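Local coordinates for YfkN protein (Bacillus subtilis subsp. subtilis, PDB 3GVE) that is a metallophosphoesterase-family protein of the calcineurin-like fold and binds a manganese and a magnesium ion side by side, at residues Val165-Phe170 / Val210-Ala215; Ala22-Tyr27 / Gly63-Gly68; His109-Gly114 / Lys181-Gln186; Val10-Leu15 / Lys151-Glu156. All coordinates share one frame; numbering follows the deposited sequence.

Interaction 1 of 4, residues Val165-Phe170 / Val210-Ala215; sequences VGYIGF and VIIALA
G166 pairs with V210-A215 through both of its backbone polar atoms. Its N donates to the carbonyl of V210, G166 N to V210 O 2.8 Å, and its own carbonyl accepts in turn, I212 N to G166 O 2.9 Å. I168 repeats the pattern: its N donates to I212 O, and its O takes the N-H of L214, with L214 N to I168 O the shortest bond of the ladder at 2.7 Å. F170 N closes the series on L214 O at 3.1 Å. Five bonds in one register define two neighbouring parallel strands, part of the central mixed sheet of the calcineurin-like fold; helix 192-205, which lies between them in sequence, packs on I168 and F170. V165 and Y167 make their backbone hydrogen bonds with N149 and V147 of the antiparallel strand 146-154, while I211 N donates to D243 OD2 and A215 O accepts from N62 ND2. CA-H groups add to the carbonyls, as G169 CA does on L214 O at 3.2 Å. On one face V165 CG1 and Y167 CE1 both meet I212 CD1, with V165 CG1 3.7 Å from I212 CD1; on the other, the edge of the F170 ring meets A213 CB.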
loop_
_atom_site.group_PDB
_atom_site.type_symbol
_atom_site.label_atom_id
_atom_site.label_comp_id
_atom_site.label_asym_id
_atom_site.label_seq_id
_atom_site.Cartn_x
_atom_site.Cartn_y
_atom_site.Cartn_z
ATOM N N VAL A 165 26.696 -21.691 -10.959
ATOM C CA VAL A 165 26.001 -20.455 -10.564
ATOM C C VAL A 165 25.635 -20.551 -9.111
ATOM O O VAL A 165 24.978 -21.516 -8.667
ATOM C CB VAL A 165 24.738 -20.263 -11.413
ATOM C CG1 VAL A 165 24.012 -18.940 -11.095
ATOM C CG2 VAL A 165 25.139 -20.239 -12.910
ATOM N N GLY A 166 26.002 -19.546 -8.366
ATOM C CA GLY A 166 25.681 -19.423 -6.961
ATOM C C GLY A 166 24.637 -18.359 -6.672
ATOM O O GLY A 166 24.645 -17.308 -7.355
ATOM N N TYR A 167 23.774 -18.585 -5.713
ATOM C CA TYR A 167 22.836 -17.571 -5.286
ATOM C C TYR A 167 23.078 -17.324 -3.812
ATOM O O TYR A 167 23.205 -18.255 -3.038
ATOM C CB TYR A 167 21.404 -18.054 -5.481
ATOM C CG TYR A 167 21.067 -18.494 -6.897
ATOM C CD1 TYR A 167 20.572 -17.602 -7.836
ATOM C CD2 TYR A 167 21.232 -19.819 -7.276
ATOM C CE1 TYR A 167 20.265 -18.024 -9.124
ATOM C CE2 TYR A 167 20.915 -20.246 -8.552
ATOM C CZ TYR A 167 20.431 -19.347 -9.469
ATOM O OH TYR A 167 20.115 -19.788 -10.736
ATOM N N ILE A 168 23.094 -16.054 -3.446
ATOM C CA ILE A 168 23.185 -15.630 -2.055
ATOM C C ILE A 168 22.118 -14.565 -1.833
ATOM O O ILE A 168 21.827 -13.793 -2.720
ATOM C CB ILE A 168 24.604 -15.075 -1.721
ATOM C CG1 ILE A 168 24.734 -14.740 -0.226
ATOM C CG2 ILE A 168 24.966 -13.863 -2.603
ATOM C CD1 ILE A 168 26.192 -14.454 0.229
ATOM N N GLY A 169 21.542 -14.533 -0.642
ATOM C CA GLY A 169 20.477 -13.575 -0.357
ATOM C C GLY A 169 20.696 -12.810 0.934
ATOM O O GLY A 169 21.329 -13.294 1.838
ATOM N N PHE A 170 20.127 -11.614 0.989
ATOM C CA PHE A 170 20.230 -10.695 2.132
ATOM C C PHE A 170 18.908 -10.015 2.443
ATOM O O PHE A 170 18.149 -9.699 1.545
ATOM C CB PHE A 170 21.278 -9.600 1.867
ATOM C CG PHE A 170 22.567 -10.126 1.346
ATOM C CD1 PHE A 170 23.493 -10.714 2.194
ATOM C CD2 PHE A 170 22.845 -10.057 0.005
ATOM C CE1 PHE A 170 24.678 -11.215 1.697
ATOM C CE2 PHE A 170 24.032 -10.549 -0.498
ATOM C CZ PHE A 170 24.956 -11.135 0.356
ATOM N N VAL A 210 29.778 -17.882 -11.255
ATOM C CA VAL A 210 28.931 -16.690 -11.350
ATOM C C VAL A 210 28.152 -16.598 -10.054
ATOM O O VAL A 210 27.601 -17.578 -9.616
ATOM C CB VAL A 210 27.934 -16.805 -12.520
ATOM C CG1 VAL A 210 26.958 -15.621 -12.525
ATOM C CG2 VAL A 210 28.683 -16.895 -13.847
ATOM N N ILE A 211 28.145 -15.424 -9.438
ATOM C CA ILE A 211 27.454 -15.232 -8.169
ATOM C C ILE A 211 26.355 -14.172 -8.328
ATOM O O ILE A 211 26.629 -13.046 -8.738
ATOM C CB ILE A 211 28.438 -14.831 -7.025
ATOM C CG1 ILE A 211 29.359 -16.014 -6.665
ATOM C CG2 ILE A 211 27.659 -14.362 -5.789
ATOM C CD1 ILE A 211 30.432 -15.683 -5.648
ATOM N N ILE A 212 25.121 -14.566 -7.984
ATOM C CA ILE A 212 23.922 -13.653 -8.105
ATOM C C ILE A 212 23.466 -13.347 -6.713
ATOM O O ILE A 212 23.195 -14.263 -5.899
ATOM C CB ILE A 212 22.833 -14.345 -8.915
ATOM C CG1 ILE A 212 23.336 -14.640 -10.347
ATOM C CG2 ILE A 212 21.624 -13.411 -8.971
ATOM C CD1 ILE A 212 22.473 -15.604 -11.099
ATOM N N ALA A 213 23.435 -12.057 -6.379
ATOM C CA ALA A 213 22.922 -11.632 -5.082
ATOM C C ALA A 213 21.445 -11.302 -5.166
ATOM O O ALA A 213 21.089 -10.384 -5.971
ATOM C CB ALA A 213 23.702 -10.371 -4.630
ATOM N N LEU A 214 20.640 -11.989 -4.379
ATOM C CA LEU A 214 19.251 -11.641 -4.186
ATOM C C LEU A 214 19.221 -10.716 -2.963
ATOM O O LEU A 214 19.064 -11.133 -1.835
ATOM C CB LEU A 214 18.423 -12.912 -4.019
ATOM C CG LEU A 214 18.658 -13.958 -5.131
ATOM C CD1 LEU A 214 17.840 -15.209 -4.899
ATOM C CD2 LEU A 214 18.402 -13.417 -6.525
ATOM N N ALA A 215 19.441 -9.437 -3.242
ATOM C CA ALA A 215 19.624 -8.449 -2.202
ATOM C C ALA A 215 18.314 -7.736 -1.928
ATOM O O ALA A 215 17.940 -6.828 -2.637
ATOM C CB ALA A 215 20.704 -7.459 -2.626
#

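Interaction 2 of 4, residues Ala22-Tyr27 / Gly63-Gly68; sequences ANMMDY and GDLIQG. With MN (manganese (II) ion), chain C; MG (magnesium ion), chain D.
A22 and L65 make the one hydrogen bond between these loops, A22 N to L65 O at 2.8 Å, weak because the N-H is bent to 125°. The methyl of A22 points toward the opposite loop, with CB 3.9 Å from L65 O and a little farther from I66 O. Beside this polar contact, the CE of selenomethionine M24 reaches L65 CD1 at 4.3 Å, a loose apolar touch. The two loops follow strands 9-17 and 57-61, and in the calcineurin-like fold such loops carry metal ligands: D64 bridges the two ions through a single oxygen, OD2 lying 2.3 Å from the manganese ion and 2.4 Å from the magnesium ion. A water also bridges the pair, while D19, H21 and H251 complete the protein ligands of manganese and N108, H216 and H249 those of magnesium. The second carboxylate oxygen, OD1 of D64, accepts the backbone N-H of H109, which helps to fix the rotation of the group. Farther out, E110 hydrogen-bonds to the backbone of this loop, while I92 of helix 91-98 packs against both A22 and L65, and V95 of that helix against M24.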
loop_
_atom_site.group_PDB
_atom_site.type_symbol
_atom_site.label_atom_id
_atom_site.label_comp_id
_atom_site.label_asym_id
_atom_site.label_seq_id
_atom_site.Cartn_x
_atom_site.Cartn_y
_atom_site.Cartn_z
ATOM N N ALA A 22 2.263 -11.041 -2.632
ATOM C CA ALA A 22 1.128 -11.990 -2.726
ATOM C C ALA A 22 0.116 -11.656 -3.819
ATOM O O ALA A 22 -0.945 -12.248 -3.894
ATOM C CB ALA A 22 0.419 -12.160 -1.367
ATOM N N ASN A 23 0.475 -10.715 -4.677
ATOM C CA ASN A 23 -0.354 -10.386 -5.839
ATOM C C ASN A 23 -0.135 -11.382 -6.985
ATOM O O ASN A 23 0.614 -11.129 -7.912
ATOM C CB ASN A 23 -0.099 -8.936 -6.294
ATOM C CG ASN A 23 -0.446 -7.915 -5.219
ATOM O OD1 ASN A 23 0.412 -7.229 -4.688
ATOM N ND2 ASN A 23 -1.691 -7.837 -4.887
HETATM N N MSE A 24 -0.822 -12.513 -6.879
HETATM C CA MSE A 24 -0.776 -13.590 -7.872
HETATM C C MSE A 24 -1.603 -13.207 -9.092
HETATM O O MSE A 24 -1.113 -13.181 -10.198
HETATM C CB MSE A 24 -1.304 -14.892 -7.266
HETATM C CG MSE A 24 -0.414 -15.412 -6.120
HETATM SE SE MSE A 24 1.364 -15.959 -6.675
HETATM C CE MSE A 24 2.357 -14.347 -6.063
HETATM N N MSE A 25 -2.871 -12.923 -8.848
HETATM C CA MSE A 25 -3.770 -12.454 -9.889
HETATM C C MSE A 25 -3.635 -10.949 -10.103
HETATM O O MSE A 25 -3.161 -10.229 -9.241
HETATM C CB MSE A 25 -5.209 -12.793 -9.526
HETATM C CG MSE A 25 -5.491 -14.281 -9.470
HETATM SE SE MSE A 25 -5.349 -15.159 -11.224
HETATM C CE MSE A 25 -7.170 -14.773 -11.829
ATOM N N ASP A 26 -4.089 -10.483 -11.260
ATOM C CA ASP A 26 -4.173 -9.050 -11.510
ATOM C C ASP A 26 -5.506 -8.567 -10.915
ATOM O O ASP A 26 -6.469 -8.275 -11.628
ATOM C CB ASP A 26 -4.007 -8.718 -13.009
ATOM C CG ASP A 26 -4.963 -9.483 -13.928
ATOM O OD1 ASP A 26 -5.490 -10.531 -13.538
ATOM O OD2 ASP A 26 -5.129 -9.027 -15.068
ATOM N N TYR A 27 -5.542 -8.512 -9.591
ATOM C CA TYR A 27 -6.781 -8.366 -8.826
ATOM C C TYR A 27 -6.580 -7.571 -7.540
ATOM O O TYR A 27 -5.653 -7.816 -6.783
ATOM C CB TYR A 27 -7.348 -9.753 -8.495
ATOM C CG TYR A 27 -8.837 -9.736 -8.209
ATOM C CD1 TYR A 27 -9.762 -9.818 -9.245
ATOM C CD2 TYR A 27 -9.314 -9.608 -6.916
ATOM C CE1 TYR A 27 -11.114 -9.787 -8.989
ATOM C CE2 TYR A 27 -10.677 -9.589 -6.657
ATOM C CZ TYR A 27 -11.555 -9.677 -7.706
ATOM O OH TYR A 27 -12.913 -9.634 -7.485
ATOM N N GLY A 63 12.112 -11.631 -2.822
ATOM C CA GLY A 63 11.478 -11.522 -1.516
ATOM C C GLY A 63 10.360 -10.491 -1.424
ATOM O O GLY A 63 10.015 -9.848 -2.400
ATOM N N ASP A 64 9.799 -10.346 -0.225
ATOM C CA ASP A 64 8.507 -9.655 0.003
ATOM C C ASP A 64 7.459 -10.257 -0.954
ATOM O O ASP A 64 6.803 -9.570 -1.728
ATOM C CB ASP A 64 8.622 -8.124 -0.137
ATOM C CG ASP A 64 8.961 -7.441 1.168
ATOM O OD1 ASP A 64 9.342 -8.155 2.118
ATOM O OD2 ASP A 64 8.866 -6.193 1.205
ATOM N N LEU A 65 7.342 -11.577 -0.871
ATOM C CA LEU A 65 6.561 -12.404 -1.790
ATOM C C LEU A 65 5.245 -12.939 -1.204
ATOM O O LEU A 65 4.227 -12.908 -1.864
ATOM C CB LEU A 65 7.428 -13.579 -2.252
ATOM C CG LEU A 65 6.708 -14.684 -3.028
ATOM C CD1 LEU A 65 6.263 -14.172 -4.373
ATOM C CD2 LEU A 65 7.639 -15.915 -3.187
ATOM N N ILE A 66 5.289 -13.439 0.024
ATOM C CA ILE A 66 4.185 -14.217 0.564
ATOM C C ILE A 66 3.186 -13.436 1.406
ATOM O O ILE A 66 2.199 -13.994 1.863
ATOM C CB ILE A 66 4.711 -15.420 1.390
ATOM C CG1 ILE A 66 5.340 -14.947 2.712
ATOM C CG2 ILE A 66 5.672 -16.260 0.556
ATOM C CD1 ILE A 66 5.784 -16.084 3.633
ATOM N N GLN A 67 3.442 -12.153 1.610
ATOM C CA GLN A 67 2.623 -11.317 2.482
ATOM C C GLN A 67 2.272 -10.011 1.796
ATOM O O GLN A 67 3.046 -9.488 1.023
ATOM C CB GLN A 67 3.408 -11.008 3.759
ATOM C CG GLN A 67 2.594 -10.303 4.845
ATOM C CD GLN A 67 2.461 -8.787 4.669
ATOM O OE1 GLN A 67 1.559 -8.172 5.229
ATOM N NE2 GLN A 67 3.357 -8.197 3.937
ATOM N N GLY A 68 1.096 -9.490 2.098
ATOM C CA GLY A 68 0.740 -8.144 1.691
ATOM C C GLY A 68 -0.716 -7.903 1.348
ATOM O O GLY A 68 -1.200 -6.794 1.429
HETATM MN MN MN C . 8.009 -4.565 -0.134
HETATM MG MG MG D . 10.891 -5.090 1.946
HETATM O O HOH W 1 9.556 -3.356 0.865
HETATM O O HOH W 2 6.913 -3.658 1.604
#

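Interaction 3 of 4, residues His109-Gly114 / Lys181-Gln186; sequences HEFNYG and KNLEGQ
N182 reaches from the end of a short helix into the type I beta turn F111-G114, which leads into helix 115-123 with G114 at its N-cap. The polar part of the contact rests on one amide nitrogen. N182 ND2 donates to F111 O at 3.2 Å, in the plane of that carbonyl although the oxygen lies 28° out of the asparagine's amide plane. F111 O also accepts G114 N, at 3.2 Å, within the turn. A second bond from the amide, a weak one, goes from N182 ND2 to N112 O, also 3.2 Å. A chi1 of -73° sets CG of N182 anti to the carbonyl carbon, 3.9 Å from G114 CA.

The apolar part is a single touch beside it: L183 CD2 meets F111 CD1 at 4.0 Å, the two side chains crossing at about a right angle. I175 of helix 175-178 packs on both, and L118 of helix 115-123 covers F111 as well.

Within 109-114, H109 and N112 are tied together by their side chains. D179 accepts from N112 ND2, and H109 NE2 is hydrogen-bonded to a citric acid molecule, probably from the crystallisation liquor. H109 ND1 donates to N112 OD1 at 2.7 Å, nearly straight at 172° and in the plane of the imidazole.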
loop_
_atom_site.group_PDB
_atom_site.type_symbol
_atom_site.label_atom_id
_atom_site.label_comp_id
_atom_site.label_asym_id
_atom_site.label_seq_id
_atom_site.Cartn_x
_atom_site.Cartn_y
_atom_site.Cartn_z
ATOM N N HIS A 109 9.043 -8.832 4.962
ATOM C CA HIS A 109 7.629 -9.269 5.180
ATOM C C HIS A 109 7.484 -10.798 5.274
ATOM O O HIS A 109 6.430 -11.232 5.755
ATOM C CB HIS A 109 6.684 -8.627 4.170
ATOM C CG HIS A 109 6.467 -7.187 4.466
ATOM N ND1 HIS A 109 5.695 -6.756 5.535
ATOM C CD2 HIS A 109 6.998 -6.085 3.901
ATOM C CE1 HIS A 109 5.726 -5.420 5.586
ATOM N NE2 HIS A 109 6.493 -4.991 4.586
ATOM N N GLU A 110 8.493 -11.565 4.871
ATOM C CA GLU A 110 8.448 -13.012 5.055
ATOM C C GLU A 110 8.412 -13.415 6.528
ATOM O O GLU A 110 8.027 -14.512 6.821
ATOM C CB GLU A 110 9.647 -13.677 4.346
ATOM C CG GLU A 110 9.335 -14.264 2.950
ATOM C CD GLU A 110 9.070 -13.198 1.919
ATOM O OE1 GLU A 110 9.822 -12.222 1.883
ATOM O OE2 GLU A 110 8.126 -13.329 1.159
ATOM N N PHE A 111 8.798 -12.506 7.406
ATOM C CA PHE A 111 8.857 -12.785 8.835
ATOM C C PHE A 111 7.598 -12.406 9.599
ATOM O O PHE A 111 7.493 -12.683 10.771
ATOM C CB PHE A 111 10.071 -12.065 9.435
ATOM C CG PHE A 111 11.384 -12.577 8.906
ATOM C CD1 PHE A 111 11.975 -13.686 9.466
ATOM C CD2 PHE A 111 11.993 -11.977 7.821
ATOM C CE1 PHE A 111 13.164 -14.178 8.959
ATOM C CE2 PHE A 111 13.162 -12.463 7.316
ATOM C CZ PHE A 111 13.748 -13.553 7.882
ATOM N N ASN A 112 6.653 -11.755 8.922
ATOM C CA ASN A 112 5.464 -11.188 9.575
ATOM C C ASN A 112 4.569 -12.237 10.243
ATOM O O ASN A 112 3.847 -11.930 11.165
ATOM C CB ASN A 112 4.574 -10.425 8.573
ATOM C CG ASN A 112 5.159 -9.110 8.059
ATOM O OD1 ASN A 112 4.540 -8.505 7.213
ATOM N ND2 ASN A 112 6.301 -8.674 8.555
ATOM N N TYR A 113 4.609 -13.468 9.757
ATOM C CA TYR A 113 3.729 -14.522 10.266
ATOM C C TYR A 113 4.472 -15.517 11.158
ATOM O O TYR A 113 3.946 -16.567 11.495
ATOM C CB TYR A 113 3.048 -15.235 9.096
ATOM C CG TYR A 113 2.114 -14.343 8.304
ATOM C CD1 TYR A 113 1.341 -13.391 8.939
ATOM C CD2 TYR A 113 2.001 -14.459 6.942
ATOM C CE1 TYR A 113 0.496 -12.577 8.238
ATOM C CE2 TYR A 113 1.138 -13.635 6.227
ATOM C CZ TYR A 113 0.387 -12.709 6.887
ATOM O OH TYR A 113 -0.461 -11.904 6.180
ATOM N N GLY A 114 5.691 -15.160 11.542
ATOM C CA GLY A 114 6.463 -15.976 12.464
ATOM C C GLY A 114 7.443 -16.910 11.785
ATOM O O GLY A 114 7.322 -17.206 10.623
ATOM N N LYS A 181 8.390 -8.718 17.953
ATOM C CA LYS A 181 7.645 -9.747 18.682
ATOM C C LYS A 181 7.999 -11.143 18.181
ATOM O O LYS A 181 8.195 -12.052 18.961
ATOM C CB LYS A 181 6.133 -9.495 18.611
ATOM C CG LYS A 181 5.278 -10.498 19.380
ATOM C CD LYS A 181 3.816 -10.069 19.409
ATOM C CE LYS A 181 3.154 -10.339 20.771
ATOM N NZ LYS A 181 1.676 -10.114 20.769
ATOM N N ASN A 182 8.084 -11.307 16.865
ATOM C CA ASN A 182 8.380 -12.629 16.297
ATOM C C ASN A 182 9.835 -13.040 16.348
ATOM O O ASN A 182 10.146 -14.212 16.221
ATOM C CB ASN A 182 7.934 -12.708 14.833
ATOM C CG ASN A 182 6.441 -12.799 14.671
ATOM O OD1 ASN A 182 5.744 -13.251 15.555
ATOM N ND2 ASN A 182 5.942 -12.367 13.516
ATOM N N LEU A 183 10.733 -12.071 16.500
ATOM C CA LEU A 183 12.152 -12.337 16.307
ATOM C C LEU A 183 13.074 -12.124 17.507
ATOM O O LEU A 183 14.106 -12.752 17.583
ATOM C CB LEU A 183 12.690 -11.533 15.119
ATOM C CG LEU A 183 11.960 -11.793 13.791
ATOM C CD1 LEU A 183 12.661 -10.980 12.700
ATOM C CD2 LEU A 183 11.975 -13.283 13.443
ATOM N N GLU A 184 12.702 -11.224 18.412
ATOM C CA GLU A 184 13.550 -10.930 19.562
ATOM C C GLU A 184 13.857 -12.192 20.362
ATOM O O GLU A 184 12.965 -12.953 20.692
ATOM C CB GLU A 184 12.884 -9.881 20.453
ATOM C CG GLU A 184 13.743 -9.379 21.603
ATOM C CD GLU A 184 13.083 -8.247 22.358
ATOM O OE1 GLU A 184 11.865 -8.302 22.572
ATOM O OE2 GLU A 184 13.788 -7.303 22.708
ATOM N N GLY A 185 15.132 -12.421 20.626
ATOM C CA GLY A 185 15.536 -13.604 21.368
ATOM C C GLY A 185 15.631 -14.890 20.558
ATOM O O GLY A 185 16.049 -15.917 21.077
ATOM N N GLN A 186 15.262 -14.825 19.280
ATOM C CA GLN A 186 15.225 -16.009 18.423
ATOM C C GLN A 186 16.207 -16.008 17.254
ATOM O O GLN A 186 16.656 -17.052 16.839
ATOM C CB GLN A 186 13.809 -16.221 17.904
ATOM C CG GLN A 186 12.789 -16.361 19.005
ATOM C CD GLN A 186 11.526 -17.027 18.546
ATOM O OE1 GLN A 186 11.542 -18.155 18.095
ATOM N NE2 GLN A 186 10.430 -16.318 18.645
#

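Interaction 4 of 4, residues Val10-Leu15 / Lys151-Glu156; sequences VHLSIL and KTLIDE
V10 meets L153 and D155 with its two methyl groups, one for each partner. CG1, anti to the backbone N (chi1 177°), lies 3.9 Å from both CB and CD1 of L153, and the two side chains cross at about a right angle. CG2 comes 3.7 Å from D155 CB, again at about a right angle. This valine has the most surface buried here, and L294 of strand 286-297 and N56 also pack on it.

L153 comes next. Its CB points toward strand 10-15, and its CD1 continues past V10 to touch L12 CD1 at 4.1 Å, so the leucine bridges two residues whose side chains lie on one side of their strand. The strands belong to different sheets, 9-17 to the four-stranded mixed sheet and 146-154 to the larger one, and their local axes run 118° apart with a closest approach of 7.2 Å. The contact joins the two sheets of the sandwich that characterises the calcineurin-like fold, near the ends of these strands.

No direct hydrogen bond joins the segments. A water links them instead, accepting from H11 N at 2.8 Å and donating to I154 O at 2.8 Å; N56 ND2 donates to that carbonyl too. In the carboxylate of D155, OD1 accepts from N157 N and N159 N in the following loop, and OD2 from Q161 NE2 on strand 160-170.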
loop_
_atom_site.group_PDB
_atom_site.type_symbol
_atom_site.label_atom_id
_atom_site.label_comp_id
_atom_site.label_asym_id
_atom_site.label_seq_id
_atom_site.Cartn_x
_atom_site.Cartn_y
_atom_site.Cartn_z
ATOM N N VAL A 10 29.400 -17.138 -23.497
ATOM C CA VAL A 10 28.073 -17.633 -23.061
ATOM C C VAL A 10 27.172 -16.415 -22.746
ATOM O O VAL A 10 27.533 -15.599 -21.945
ATOM C CB VAL A 10 28.174 -18.527 -21.832
ATOM C CG1 VAL A 10 26.808 -18.941 -21.380
ATOM C CG2 VAL A 10 29.065 -19.793 -22.121
ATOM N N HIS A 11 26.003 -16.332 -23.358
ATOM C CA HIS A 11 25.076 -15.274 -22.979
ATOM C C HIS A 11 24.117 -15.856 -21.937
ATOM O O HIS A 11 23.326 -16.708 -22.270
ATOM C CB HIS A 11 24.334 -14.752 -24.212
ATOM C CG HIS A 11 23.293 -13.720 -23.910
ATOM N ND1 HIS A 11 22.261 -13.444 -24.780
ATOM C CD2 HIS A 11 23.113 -12.911 -22.844
ATOM C CE1 HIS A 11 21.503 -12.493 -24.273
ATOM N NE2 HIS A 11 21.984 -12.165 -23.089
ATOM N N LEU A 12 24.222 -15.409 -20.701
ATOM C CA LEU A 12 23.347 -15.849 -19.629
ATOM C C LEU A 12 22.373 -14.705 -19.298
ATOM O O LEU A 12 22.786 -13.575 -19.136
ATOM C CB LEU A 12 24.197 -16.209 -18.405
ATOM C CG LEU A 12 23.444 -16.620 -17.146
ATOM C CD1 LEU A 12 22.657 -17.901 -17.410
ATOM C CD2 LEU A 12 24.411 -16.814 -15.997
ATOM N N SER A 13 21.081 -15.005 -19.241
ATOM C CA SER A 13 20.078 -14.012 -18.871
ATOM C C SER A 13 19.502 -14.372 -17.515
ATOM O O SER A 13 19.246 -15.526 -17.236
ATOM C CB SER A 13 18.956 -13.982 -19.892
ATOM O OG SER A 13 19.413 -13.501 -21.131
ATOM N N ILE A 14 19.303 -13.369 -16.675
ATOM C CA ILE A 14 18.682 -13.576 -15.377
ATOM C C ILE A 14 17.426 -12.729 -15.334
ATOM O O ILE A 14 17.492 -11.534 -15.510
ATOM C CB ILE A 14 19.626 -13.129 -14.227
ATOM C CG1 ILE A 14 20.968 -13.871 -14.278
ATOM C CG2 ILE A 14 18.965 -13.350 -12.870
ATOM C CD1 ILE A 14 22.080 -13.103 -13.621
ATOM N N LEU A 15 16.291 -13.372 -15.106
ATOM C CA LEU A 15 15.009 -12.671 -14.960
ATOM C C LEU A 15 14.645 -12.618 -13.484
ATOM O O LEU A 15 14.863 -13.586 -12.785
ATOM C CB LEU A 15 13.927 -13.415 -15.726
ATOM C CG LEU A 15 14.256 -13.774 -17.185
ATOM C CD1 LEU A 15 13.056 -14.483 -17.802
ATOM C CD2 LEU A 15 14.628 -12.542 -18.001
ATOM N N LYS A 151 25.318 -25.614 -14.031
ATOM C CA LYS A 151 24.414 -25.484 -15.161
ATOM C C LYS A 151 25.122 -25.851 -16.463
ATOM O O LYS A 151 26.260 -25.472 -16.653
ATOM C CB LYS A 151 23.932 -24.027 -15.268
ATOM C CG LYS A 151 23.293 -23.462 -14.022
ATOM C CD LYS A 151 22.188 -24.353 -13.534
ATOM C CE LYS A 151 20.919 -24.085 -14.249
ATOM N NZ LYS A 151 19.861 -24.958 -13.678
ATOM N N THR A 152 24.442 -26.553 -17.363
ATOM C CA THR A 152 25.047 -26.796 -18.709
ATOM C C THR A 152 24.440 -25.708 -19.578
ATOM O O THR A 152 23.255 -25.716 -19.907
ATOM C CB THR A 152 24.710 -28.202 -19.241
ATOM O OG1 THR A 152 25.170 -29.208 -18.362
ATOM C CG2 THR A 152 25.336 -28.467 -20.673
ATOM N N LEU A 153 25.264 -24.739 -19.901
ATOM C CA LEU A 153 24.843 -23.608 -20.684
ATOM C C LEU A 153 25.354 -23.815 -22.088
ATOM O O LEU A 153 26.267 -24.591 -22.331
ATOM C CB LEU A 153 25.417 -22.322 -20.078
ATOM C CG LEU A 153 24.896 -21.989 -18.675
ATOM C CD1 LEU A 153 25.536 -20.723 -18.128
ATOM C CD2 LEU A 153 23.390 -21.927 -18.642
ATOM N N ILE A 154 24.743 -23.136 -23.041
ATOM C CA ILE A 154 25.154 -23.285 -24.437
ATOM C C ILE A 154 25.848 -21.998 -24.879
ATOM O O ILE A 154 25.292 -20.912 -24.772
ATOM C CB ILE A 154 23.944 -23.576 -25.346
ATOM C CG1 ILE A 154 23.211 -24.858 -24.900
ATOM C CG2 ILE A 154 24.380 -23.653 -26.805
ATOM C CD1 ILE A 154 24.043 -26.110 -24.946
ATOM N N ASP A 155 27.074 -22.115 -25.369
ATOM C CA ASP A 155 27.808 -20.926 -25.786
ATOM C C ASP A 155 27.423 -20.448 -27.190
ATOM O O ASP A 155 26.553 -21.011 -27.811
ATOM C CB ASP A 155 29.336 -21.072 -25.572
ATOM C CG ASP A 155 30.010 -22.037 -26.556
ATOM O OD1 ASP A 155 29.454 -22.307 -27.614
ATOM O OD2 ASP A 155 31.113 -22.511 -26.234
ATOM N N GLU A 156 28.065 -19.391 -27.665
ATOM C CA GLU A 156 27.693 -18.809 -28.947
ATOM C C GLU A 156 28.073 -19.685 -30.147
ATOM O O GLU A 156 27.626 -19.454 -31.245
ATOM C CB GLU A 156 28.269 -17.410 -29.081
ATOM C CG GLU A 156 27.634 -16.460 -28.097
ATOM C CD GLU A 156 28.067 -15.032 -28.262
ATOM O OE1 GLU A 156 29.237 -14.784 -28.590
ATOM O OE2 GLU A 156 27.207 -14.165 -28.020
HETATM O O HOH W 3 25.303 -18.186 -25.403
#

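Overall arrangement
Interactions 1 and 4 meet on the larger sheet, where strands 146-154 and 160-170 are neighbours; between the contacts I212 CD1 meets I14 CD1 at 3.6 Å, while V165 CG2 rests on K151 CG. Interactions 2 and 3 adjoin at the metal site, where the E110 carboxylate accepts from D64 N (to OE1) and L65 N (to OE2), each at 2.8 Å, tying the turn of 109-114 to the loop that carries the bridging aspartate. Interaction 1 ends near the same site, the side chain of A215 about 11 Å from the magnesium ion. Interaction 4 is remote: its centre lies 29 Å from that of interaction 2 and 38 Å from that of interaction 3.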